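Local coordinates for F-BAR domain only protein 1 (Danio rerio, PDB 5JP2) that probably acts at an early step of clathrin-mediated endocytosis and binds an Eps15 peptide through its mu homology domain, at residues B[15-26]-B[265-276]; B[140-149]-B[161-172]. All coordinates share one frame; numbering follows the deposited sequence. Where two conformers were deposited one is given.

Both contacts lie in the mu homology domain, whose elongated body is built from beta sheets, and their centres are about 29 Å apart on opposite sides of the chain's centre. Contact 1 joins the first and last strands, 17-31 and 266-283, in the middle of a mixed sheet. Contact 2, the hairpin of strands 145-154 and 157-166, falls between them in sequence and belongs to a separate antiparallel sheet packed against that mixed sheet. They meet where Phe275 CE2 lies 4.1 Å from Pro172 CG. The Cys151-Cys284 disulfide further ties the hairpin to the C-terminal end of the chain. Strand 266-283, which carries part of the peptide-binding surface, also packs on contact 2, Tyr280 on Pro144 and Ala282 on Leu147.

Contact 1. Residues B[15-26]-B[265-276]; sequences ESWPVAAAITEY and RYRMSLVKKRFA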
loop_
_atom_site.group_PDB
_atom_site.type_symbol
_atom_site.label_atom_id
_atom_site.label_comp_id
_atom_site.label_asym_id
_atom_site.label_seq_id
_atom_site.Cartn_x
_atom_site.Cartn_y
_atom_site.Cartn_z
ATOM N N GLU B 15 22.622 -17.866 -19.036
ATOM C CA GLU B 15 21.700 -16.777 -19.328
ATOM C C GLU B 15 21.370 -15.992 -18.062
ATOM O O GLU B 15 21.383 -16.529 -16.954
ATOM C CB GLU B 15 20.412 -17.297 -19.974
ATOM C CG GLU B 15 19.770 -18.474 -19.290
ATOM C CD GLU B 15 18.383 -18.779 -19.835
ATOM O OE1 GLU B 15 17.749 -17.869 -20.398
ATOM O OE2 GLU B 15 17.920 -19.929 -19.702
ATOM N N SER B 16 21.107 -14.698 -18.236
ATOM C CA SER B 16 20.724 -13.843 -17.115
ATOM C C SER B 16 19.387 -14.288 -16.543
ATOM O O SER B 16 18.449 -14.578 -17.285
ATOM C CB SER B 16 20.643 -12.387 -17.561
ATOM O OG SER B 16 20.681 -11.521 -16.443
ATOM N N TRP B 17 19.297 -14.328 -15.224
ATOM C CA TRP B 17 18.133 -14.953 -14.612
ATOM C C TRP B 17 17.150 -13.907 -14.112
ATOM O O TRP B 17 17.573 -12.896 -13.532
ATOM C CB TRP B 17 18.570 -15.850 -13.463
ATOM C CG TRP B 17 19.586 -16.869 -13.865
ATOM C CD1 TRP B 17 19.468 -17.793 -14.863
ATOM C CD2 TRP B 17 20.873 -17.084 -13.273
ATOM N NE1 TRP B 17 20.601 -18.562 -14.931
ATOM C CE2 TRP B 17 21.478 -18.149 -13.963
ATOM C CE3 TRP B 17 21.569 -16.480 -12.227
ATOM C CZ2 TRP B 17 22.744 -18.623 -13.639
ATOM C CZ3 TRP B 17 22.825 -16.952 -11.909
ATOM C CH2 TRP B 17 23.400 -18.009 -12.611
ATOM N N PRO B 18 15.849 -14.106 -14.313
ATOM C CA PRO B 18 14.871 -13.099 -13.889
ATOM C C PRO B 18 14.390 -13.282 -12.457
ATOM O O PRO B 18 14.177 -14.401 -11.989
ATOM C CB PRO B 18 13.719 -13.324 -14.869
ATOM C CG PRO B 18 13.754 -14.815 -15.096
ATOM C CD PRO B 18 15.211 -15.202 -15.069
ATOM N N VAL B 19 14.173 -12.154 -11.773
ATOM C CA VAL B 19 13.422 -12.121 -10.524
ATOM C C VAL B 19 12.411 -10.990 -10.617
ATOM O O VAL B 19 12.508 -10.112 -11.471
ATOM C CB VAL B 19 14.315 -11.944 -9.269
ATOM C CG1 VAL B 19 15.325 -13.075 -9.151
ATOM C CG2 VAL B 19 15.006 -10.598 -9.256
ATOM N N ALA B 20 11.428 -11.021 -9.726
ATOM C CA ALA B 20 10.411 -9.988 -9.658
ATOM C C ALA B 20 10.228 -9.513 -8.220
ATOM O O ALA B 20 10.399 -10.280 -7.273
ATOM C CB ALA B 20 9.086 -10.497 -10.215
ATOM N N ALA B 21 9.871 -8.240 -8.072
ATOM C CA ALA B 21 9.678 -7.602 -6.779
ATOM C C ALA B 21 8.244 -7.094 -6.645
ATOM O O ALA B 21 7.571 -6.829 -7.641
ATOM C CB ALA B 21 10.649 -6.445 -6.588
ATOM N N ALA B 22 7.767 -6.990 -5.406
ATOM C CA ALA B 22 6.458 -6.415 -5.126
ATOM C C ALA B 22 6.566 -5.518 -3.910
ATOM O O ALA B 22 7.061 -5.939 -2.864
ATOM C CB ALA B 22 5.387 -7.481 -4.893
ATOM N N ILE B 23 6.102 -4.288 -4.065
ATOM C CA ILE B 23 6.095 -3.278 -3.020
ATOM C C ILE B 23 4.641 -3.058 -2.650
ATOM O O ILE B 23 3.850 -2.636 -3.494
ATOM C CB ILE B 23 6.755 -1.975 -3.489
ATOM C CG1 ILE B 23 8.221 -2.196 -3.834
ATOM C CG2 ILE B 23 6.630 -0.903 -2.457
ATOM C CD1 ILE B 23 8.895 -0.971 -4.386
ATOM N N THR B 24 4.286 -3.367 -1.405
ATOM C CA THR B 24 2.923 -3.281 -0.902
ATOM C C THR B 24 2.893 -2.321 0.279
ATOM O O THR B 24 3.706 -2.440 1.190
ATOM C CB THR B 24 2.427 -4.651 -0.481
ATOM O OG1 THR B 24 2.591 -5.548 -1.574
ATOM C CG2 THR B 24 0.983 -4.602 -0.114
ATOM N N GLU B 25 1.983 -1.356 0.253
ATOM C CA GLU B 25 1.941 -0.337 1.289
ATOM C C GLU B 25 0.522 -0.119 1.788
ATOM O O GLU B 25 -0.408 -0.053 0.993
ATOM C CB GLU B 25 2.537 0.975 0.785
ATOM C CG GLU B 25 4.021 0.911 0.673
ATOM C CD GLU B 25 4.652 2.217 0.331
ATOM O OE1 GLU B 25 3.932 3.204 0.188
ATOM O OE2 GLU B 25 5.879 2.258 0.181
ATOM N N TYR B 26 0.358 -0.049 3.103
ATOM C CA TYR B 26 -0.898 0.334 3.731
ATOM C C TYR B 26 -0.753 1.683 4.421
ATOM O O TYR B 26 0.289 2.001 4.988
ATOM C CB TYR B 26 -1.363 -0.704 4.737
ATOM C CG TYR B 26 -1.766 -1.985 4.097
ATOM C CD1 TYR B 26 -3.054 -2.178 3.642
ATOM C CD2 TYR B 26 -0.852 -3.000 3.923
ATOM C CE1 TYR B 26 -3.414 -3.357 3.039
ATOM C CE2 TYR B 26 -1.200 -4.175 3.333
ATOM C CZ TYR B 26 -2.477 -4.353 2.889
ATOM O OH TYR B 26 -2.815 -5.546 2.302
ATOM N N ARG B 265 23.948 -9.712 -13.634
ATOM C CA ARG B 265 23.822 -11.164 -13.687
ATOM C C ARG B 265 22.381 -11.601 -13.529
ATOM O O ARG B 265 22.009 -12.686 -13.981
ATOM C CB ARG B 265 24.679 -11.811 -12.607
ATOM C CG ARG B 265 24.907 -13.302 -12.787
ATOM C CD ARG B 265 25.809 -13.597 -13.985
ATOM N NE ARG B 265 25.824 -15.010 -14.361
ATOM C CZ ARG B 265 24.806 -15.650 -14.925
ATOM N NH1 ARG B 265 23.673 -15.012 -15.178
ATOM N NH2 ARG B 265 24.919 -16.932 -15.235
ATOM N N TYR B 266 21.571 -10.785 -12.873
ATOM C CA TYR B 266 20.145 -10.999 -12.737
ATOM C C TYR B 266 19.441 -9.798 -13.338
ATOM O O TYR B 266 20.004 -8.706 -13.422
ATOM C CB TYR B 266 19.749 -11.168 -11.267
ATOM C CG TYR B 266 20.401 -12.340 -10.571
ATOM C CD1 TYR B 266 21.666 -12.240 -10.027
ATOM C CD2 TYR B 266 19.733 -13.533 -10.430
ATOM C CE1 TYR B 266 22.247 -13.302 -9.402
ATOM C CE2 TYR B 266 20.308 -14.594 -9.794
ATOM C CZ TYR B 266 21.560 -14.472 -9.287
ATOM O OH TYR B 266 22.131 -15.540 -8.668
ATOM N N ARG B 267 18.206 -9.990 -13.759
ATOM C CA ARG B 267 17.426 -8.870 -14.250
ATOM C C ARG B 267 16.039 -8.905 -13.637
ATOM O O ARG B 267 15.502 -9.966 -13.325
ATOM C CB ARG B 267 17.348 -8.855 -15.786
ATOM C CG ARG B 267 16.679 -10.047 -16.371
ATOM C CD ARG B 267 16.727 -10.052 -17.887
ATOM N NE ARG B 267 16.362 -11.379 -18.338
ATOM C CZ ARG B 267 15.126 -11.835 -18.367
ATOM N NH1 ARG B 267 14.119 -11.056 -18.017
ATOM N NH2 ARG B 267 14.901 -13.071 -18.749
ATOM N N MET B 268 15.456 -7.727 -13.490
ATOM C CA MET B 268 14.180 -7.588 -12.811
ATOM C C MET B 268 13.076 -7.713 -13.838
ATOM O O MET B 268 12.882 -6.823 -14.670
ATOM C CB MET B 268 14.085 -6.263 -12.064
ATOM C CG MET B 268 12.845 -6.190 -11.205
ATOM S SD MET B 268 13.036 -6.883 -9.558
ATOM C CE MET B 268 13.942 -5.576 -8.833
ATOM N N SER B 269 12.347 -8.826 -13.779
ATOM C CA SER B 269 11.270 -9.062 -14.727
ATOM C C SER B 269 10.166 -8.027 -14.586
ATOM O O SER B 269 9.542 -7.653 -15.585
ATOM C CB SER B 269 10.709 -10.468 -14.533
ATOM O OG SER B 269 9.582 -10.678 -15.354
ATOM N N LEU B 270 9.931 -7.537 -13.371
ATOM C CA LEU B 270 8.793 -6.682 -13.081
ATOM C C LEU B 270 8.874 -6.206 -11.637
ATOM O O LEU B 270 9.388 -6.910 -10.770
ATOM C CB LEU B 270 7.500 -7.466 -13.309
ATOM C CG LEU B 270 6.115 -6.914 -13.048
ATOM C CD1 LEU B 270 5.165 -7.559 -14.023
ATOM C CD2 LEU B 270 5.716 -7.283 -11.668
ATOM N N VAL B 271 8.278 -5.047 -11.373
ATOM C CA VAL B 271 8.123 -4.535 -10.018
ATOM C C VAL B 271 6.680 -4.106 -9.867
ATOM O O VAL B 271 6.271 -3.090 -10.431
ATOM C CB VAL B 271 9.057 -3.366 -9.705
ATOM C CG1 VAL B 271 8.804 -2.883 -8.301
ATOM C CG2 VAL B 271 10.483 -3.802 -9.825
ATOM N N LYS B 272 5.935 -4.833 -9.050
ATOM C CA LYS B 272 4.531 -4.563 -8.808
ATOM C C LYS B 272 4.417 -3.660 -7.588
ATOM O O LYS B 272 5.019 -3.943 -6.550
ATOM C CB LYS B 272 3.777 -5.871 -8.599
ATOM C CG LYS B 272 2.275 -5.734 -8.554
ATOM C CD LYS B 272 1.584 -7.084 -8.604
ATOM C CE LYS B 272 0.064 -6.949 -8.545
ATOM N NZ LYS B 272 -0.652 -8.259 -8.569
ATOM N N LYS B 273 3.705 -2.543 -7.742
ATOM C CA LYS B 273 3.485 -1.572 -6.676
ATOM C C LYS B 273 1.997 -1.429 -6.405
ATOM O O LYS B 273 1.233 -1.110 -7.315
ATOM C CB LYS B 273 4.080 -0.221 -7.046
ATOM C CG LYS B 273 5.466 -0.312 -7.511
ATOM C CD LYS B 273 6.060 1.037 -7.685
ATOM C CE LYS B 273 7.380 0.927 -8.396
ATOM N NZ LYS B 273 8.195 2.142 -8.239
ATOM N N ARG B 274 1.587 -1.669 -5.164
ATOM C CA ARG B 274 0.189 -1.564 -4.781
ATOM C C ARG B 274 0.058 -0.942 -3.399
ATOM O O ARG B 274 0.920 -1.110 -2.538
ATOM C CB ARG B 274 -0.503 -2.921 -4.803
ATOM C CG ARG B 274 0.119 -3.941 -3.903
ATOM C CD ARG B 274 -0.576 -5.279 -4.039
ATOM N NE ARG B 274 -0.144 -6.226 -3.017
ATOM C CZ ARG B 274 -0.696 -7.413 -2.824
ATOM N NH1 ARG B 274 -1.703 -7.800 -3.584
ATOM N NH2 ARG B 274 -0.244 -8.211 -1.870
ATOM N N PHE B 275 -1.025 -0.204 -3.195
ATOM C CA PHE B 275 -1.277 0.348 -1.884
ATOM C C PHE B 275 -2.766 0.342 -1.589
ATOM O O PHE B 275 -3.598 0.268 -2.489
ATOM C CB PHE B 275 -0.681 1.745 -1.756
ATOM C CG PHE B 275 -1.218 2.740 -2.729
ATOM C CD1 PHE B 275 -2.469 3.306 -2.549
ATOM C CD2 PHE B 275 -0.455 3.156 -3.793
ATOM C CE1 PHE B 275 -2.949 4.243 -3.421
ATOM C CE2 PHE B 275 -0.929 4.096 -4.669
ATOM C CZ PHE B 275 -2.175 4.639 -4.485
ATOM N N ALA B 276 -3.088 0.410 -0.305
ATOM C CA ALA B 276 -4.469 0.392 0.135
ATOM C C ALA B 276 -4.593 1.160 1.442
ATOM O O ALA B 276 -3.632 1.311 2.192
ATOM C CB ALA B 276 -4.983 -1.033 0.312
HETATM O O HOH W 1 16.668 -15.294 -19.724
#
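Trp17 to Tyr26 and Tyr266 to Ala276 form a parallel beta ladder that unites the first and last strands of the mu homology domain at the middle of its mixed sheet. Backbone bonds run nearly its whole length, with one irregularity: between the pairs Val19-Met268 and Ala21-Val271, Ser269 and Leu270 together lie opposite the single residue Ala20, a beta bulge, and Ser269 has helical backbone angles. Val19 O accepts from Ser269 N, and Ala21 N donates to Leu270 O at 3.0 Å. Strand 39-52 lies along the other edge of 17-26.

One face, bearing Trp17, Val19, Ala21, Tyr266 and Met268, is covered by helix 55-61 and strand 258-261. Met268 is bent at its second and third torsions, and its SD lies 3.8 Å from Ala21 CB. In one of the two modelled conformers of Trp17, the indole is flanked by Arg265 and Tyr266. There Arg265 spreads its guanidinium over one face of the indole, CZ 3.8 Å from the centroid of the six-membered ring and the planes 28° apart, a cation-pi stack. A bend at chi2 (69°) brings the arginine back over the ring and lets NH1 donate to Glu15 O (3.3 Å). At the edge of the same conformer, Tyr266 CE2 approaches Trp17 CE3 to 3.3 Å with the rings obliquely inclined.

The other face receives the bound Eps15 peptide. Ala22 packs against an apolar side chain of the peptide, while Arg267, Lys272 and Arg274 bring polar groups to it; Arg267 NH2 pairs with a peptide acidic group. Pro18 CB lies over one face of the Arg267 guanidinium, 3.9 Å from NH1. Arg274 bonds the peptide backbone through NH2 and runs alongside Thr24, where its NE donates to Thr24 OG1 at 3.2 Å, 165° at the hydrogen and close to the guanidinium plane.

Contact 2. Residues B[140-149]-B[161-172]; sequences PSRAPLLLSA and SLDYHCCPATAP. With ZN (zinc ion), chain E.
The imidazole of His165 is approached obliquely by Leu146 CB, and its two nitrogens have different tasks: NE2 binds the zinc ion, modelled at 1.8 Å, while ND1 hydrogen-bonds Ser223 OG. Leu146 and His165 pair within an antiparallel beta hairpin, strands 145-154 and 157-166, at the edge of a four-stranded sheet. Leu146 with His165 and Ser148 with Asp163 are hydrogen-bonded pairs, each joined by two backbone bonds; Leu146 N to His165 O measures 2.7 Å.

On the face opposite the histidine, Leu145, Leu147 and Ala149 pack toward strand 242-250 of the mixed sheet, giving a sandwich. Leu147 CD2 rests 3.9 Å from Tyr164 CB, whereas the phenol ring turns away toward Leu211.

Beyond the strand, Cys167 supplies the second zinc ligand from this chain, its SG modelled 1.9 Å from the metal; both zinc distances are shorter than usual and their exact values doubtful. The turn that follows doubles back on residues 141-146: Thr170 CG2 meets Leu146 CD1 at 3.9 Å, and Pro144 CB packs on Ala171 and Pro172. Two donors meet Cys167 O in the turn after the strand: Ala171 N at 2.7 Å and Thr170 OG1 at 3.0 Å.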
loop_
_atom_site.group_PDB
_atom_site.type_symbol
_atom_site.label_atom_id
_atom_site.label_comp_id
_atom_site.label_asym_id
_atom_site.label_seq_id
_atom_site.Cartn_x
_atom_site.Cartn_y
_atom_site.Cartn_z
ATOM N N PRO B 140 0.371 16.795 6.180
ATOM C CA PRO B 140 -0.644 16.238 5.272
ATOM C C PRO B 140 -0.124 15.979 3.883
ATOM O O PRO B 140 -0.748 15.226 3.134
ATOM C CB PRO B 140 -1.745 17.308 5.275
ATOM C CG PRO B 140 -1.103 18.528 5.808
ATOM C CD PRO B 140 -0.048 18.075 6.751
ATOM N N SER B 141 1.010 16.564 3.517
ATOM C CA SER B 141 1.584 16.341 2.201
ATOM C C SER B 141 1.902 14.883 1.937
ATOM O O SER B 141 2.167 14.519 0.791
ATOM C CB SER B 141 2.866 17.123 2.071
ATOM O OG SER B 141 3.815 16.654 2.998
ATOM N N ARG B 142 1.931 14.055 2.969
ATOM C CA ARG B 142 2.176 12.638 2.793
ATOM C C ARG B 142 0.895 11.865 2.522
ATOM O O ARG B 142 0.963 10.691 2.164
ATOM C CB ARG B 142 2.865 12.055 4.029
ATOM C CG ARG B 142 4.356 12.379 4.280
ATOM C CD ARG B 142 4.894 13.665 3.674
ATOM N NE ARG B 142 6.345 13.751 3.838
ATOM C CZ ARG B 142 7.122 14.648 3.239
ATOM N NH1 ARG B 142 6.602 15.549 2.418
ATOM N NH2 ARG B 142 8.428 14.638 3.454
ATOM N N ALA B 143 -0.237 12.470 2.676
ATOM C CA ALA B 143 -1.481 11.748 2.485
ATOM C C ALA B 143 -2.015 11.992 1.093
ATOM O O ALA B 143 -2.168 13.146 0.694
ATOM C CB ALA B 143 -2.517 12.185 3.511
ATOM N N PRO B 144 -2.316 10.949 0.330
ATOM C CA PRO B 144 -2.776 11.165 -1.044
ATOM C C PRO B 144 -4.130 11.837 -1.139
ATOM O O PRO B 144 -4.406 12.539 -2.120
ATOM C CB PRO B 144 -2.815 9.749 -1.621
ATOM C CG PRO B 144 -2.928 8.875 -0.473
ATOM C CD PRO B 144 -2.221 9.524 0.660
ATOM N N LEU B 145 -4.992 11.646 -0.162
ATOM C CA LEU B 145 -6.334 12.193 -0.204
ATOM C C LEU B 145 -6.542 13.047 1.037
ATOM O O LEU B 145 -6.458 12.550 2.162
ATOM C CB LEU B 145 -7.356 11.065 -0.289
ATOM C CG LEU B 145 -8.810 11.462 -0.427
ATOM C CD1 LEU B 145 -9.013 12.232 -1.681
ATOM C CD2 LEU B 145 -9.694 10.255 -0.390
ATOM N N LEU B 146 -6.767 14.330 0.831
ATOM C CA LEU B 146 -6.969 15.262 1.922
ATOM C C LEU B 146 -8.438 15.293 2.285
ATOM O O LEU B 146 -9.285 15.392 1.403
ATOM C CB LEU B 146 -6.492 16.651 1.539
ATOM C CG LEU B 146 -5.157 16.957 2.180
ATOM C CD1 LEU B 146 -4.111 16.066 1.579
ATOM C CD2 LEU B 146 -4.821 18.420 2.023
ATOM N N LEU B 147 -8.730 15.186 3.577
ATOM C CA LEU B 147 -10.093 15.169 4.082
ATOM C C LEU B 147 -10.325 16.319 5.051
ATOM O O LEU B 147 -9.475 16.610 5.894
ATOM C CB LEU B 147 -10.404 13.865 4.801
ATOM C CG LEU B 147 -10.085 12.571 4.083
ATOM C CD1 LEU B 147 -10.542 11.415 4.909
ATOM C CD2 LEU B 147 -10.709 12.563 2.720
ATOM N N SER B 148 -11.474 16.977 4.924
ATOM C CA SER B 148 -11.935 17.944 5.915
ATOM C C SER B 148 -13.403 17.701 6.213
ATOM O O SER B 148 -14.253 17.911 5.344
ATOM C CB SER B 148 -11.726 19.372 5.430
ATOM O OG SER B 148 -12.203 20.290 6.385
ATOM N N ALA B 149 -13.696 17.280 7.437
ATOM C CA ALA B 149 -15.050 17.037 7.900
ATOM C C ALA B 149 -15.491 18.116 8.885
ATOM O O ALA B 149 -14.689 18.649 9.650
ATOM C CB ALA B 149 -15.166 15.666 8.557
ATOM N N SER B 161 -20.736 16.855 6.979
ATOM C CA SER B 161 -20.268 17.112 5.629
ATOM C C SER B 161 -18.788 16.769 5.516
ATOM O O SER B 161 -18.036 16.893 6.479
ATOM C CB SER B 161 -20.520 18.559 5.245
ATOM O OG SER B 161 -19.551 19.385 5.842
ATOM N N LEU B 162 -18.377 16.344 4.325
ATOM C CA LEU B 162 -16.986 15.995 4.066
ATOM C C LEU B 162 -16.503 16.575 2.747
ATOM O O LEU B 162 -17.106 16.330 1.703
ATOM C CB LEU B 162 -16.793 14.480 4.044
ATOM C CG LEU B 162 -15.370 13.996 3.740
ATOM C CD1 LEU B 162 -14.443 14.220 4.906
ATOM C CD2 LEU B 162 -15.377 12.541 3.363
ATOM N N ASP B 163 -15.416 17.326 2.793
ATOM C CA ASP B 163 -14.710 17.739 1.591
ATOM C C ASP B 163 -13.490 16.842 1.399
ATOM O O ASP B 163 -12.789 16.523 2.354
ATOM C CB ASP B 163 -14.287 19.206 1.660
ATOM C CG ASP B 163 -15.469 20.156 1.793
ATOM O OD1 ASP B 163 -16.591 19.776 1.425
ATOM O OD2 ASP B 163 -15.282 21.296 2.258
ATOM N N TYR B 164 -13.266 16.398 0.172
ATOM C CA TYR B 164 -12.103 15.586 -0.141
ATOM C C TYR B 164 -11.348 16.176 -1.315
ATOM O O TYR B 164 -11.932 16.755 -2.231
ATOM C CB TYR B 164 -12.484 14.134 -0.432
ATOM C CG TYR B 164 -13.556 13.925 -1.477
ATOM C CD1 TYR B 164 -13.241 13.798 -2.821
ATOM C CD2 TYR B 164 -14.884 13.842 -1.110
ATOM C CE1 TYR B 164 -14.221 13.595 -3.754
ATOM C CE2 TYR B 164 -15.866 13.640 -2.033
ATOM C CZ TYR B 164 -15.536 13.519 -3.351
ATOM O OH TYR B 164 -16.539 13.317 -4.262
ATOM N N HIS B 165 -10.038 16.053 -1.253
ATOM C CA HIS B 165 -9.163 16.696 -2.209
ATOM C C HIS B 165 -8.041 15.730 -2.531
ATOM O O HIS B 165 -7.266 15.369 -1.644
ATOM C CB HIS B 165 -8.633 18.003 -1.617
ATOM C CG HIS B 165 -7.564 18.645 -2.424
ATOM N ND1 HIS B 165 -7.667 18.841 -3.779
ATOM C CD2 HIS B 165 -6.352 19.111 -2.063
ATOM C CE1 HIS B 165 -6.558 19.405 -4.219
ATOM N NE2 HIS B 165 -5.746 19.584 -3.195
ATOM N N CYS B 166 -7.916 15.365 -3.799
ATOM C CA CYS B 166 -6.854 14.485 -4.261
ATOM C C CYS B 166 -5.840 15.387 -4.930
ATOM O O CYS B 166 -6.117 15.973 -5.975
ATOM C CB CYS B 166 -7.399 13.435 -5.223
ATOM S SG CYS B 166 -6.198 12.351 -5.884
ATOM N N CYS B 167 -4.648 15.447 -4.375
ATOM C CA CYS B 167 -3.887 16.618 -4.708
ATOM C C CYS B 167 -2.608 16.235 -5.416
ATOM O O CYS B 167 -1.985 15.224 -5.079
ATOM C CB CYS B 167 -3.546 17.406 -3.433
ATOM S SG CYS B 167 -2.835 19.035 -3.694
ATOM N N PRO B 168 -2.182 17.035 -6.386
ATOM C CA PRO B 168 -0.931 16.726 -7.091
ATOM C C PRO B 168 0.291 16.855 -6.206
ATOM O O PRO B 168 1.261 16.116 -6.390
ATOM C CB PRO B 168 -0.911 17.758 -8.226
ATOM C CG PRO B 168 -2.344 18.231 -8.352
ATOM C CD PRO B 168 -2.912 18.162 -6.979
ATOM N N ALA B 169 0.260 17.758 -5.229
ATOM C CA ALA B 169 1.374 17.891 -4.301
ATOM C C ALA B 169 1.461 16.697 -3.362
ATOM O O ALA B 169 2.526 16.414 -2.807
ATOM C CB ALA B 169 1.232 19.183 -3.506
ATOM N N THR B 170 0.331 16.052 -3.102
ATOM C CA THR B 170 0.267 14.959 -2.150
ATOM C C THR B 170 0.294 13.602 -2.829
ATOM O O THR B 170 0.981 12.692 -2.367
ATOM C CB THR B 170 -0.988 15.092 -1.307
ATOM O OG1 THR B 170 -2.132 14.794 -2.108
ATOM C CG2 THR B 170 -1.106 16.489 -0.808
ATOM N N ALA B 171 -0.456 13.439 -3.767
ATOM C CA ALA B 171 -0.738 12.115 -4.275
ATOM C C ALA B 171 0.320 11.637 -5.263
ATOM O O ALA B 171 0.908 12.432 -6.002
ATOM C CB ALA B 171 -2.101 12.095 -4.944
ATOM N N PRO B 172 0.549 10.329 -5.287
ATOM C CA PRO B 172 1.361 9.733 -6.349
ATOM C C PRO B 172 0.652 9.844 -7.686
ATOM O O PRO B 172 -0.536 10.159 -7.765
ATOM C CB PRO B 172 1.497 8.276 -5.908
ATOM C CG PRO B 172 0.259 8.012 -5.167
ATOM C CD PRO B 172 -0.064 9.298 -4.438
HETATM ZN ZN ZN E . -4.126 20.338 -3.078
#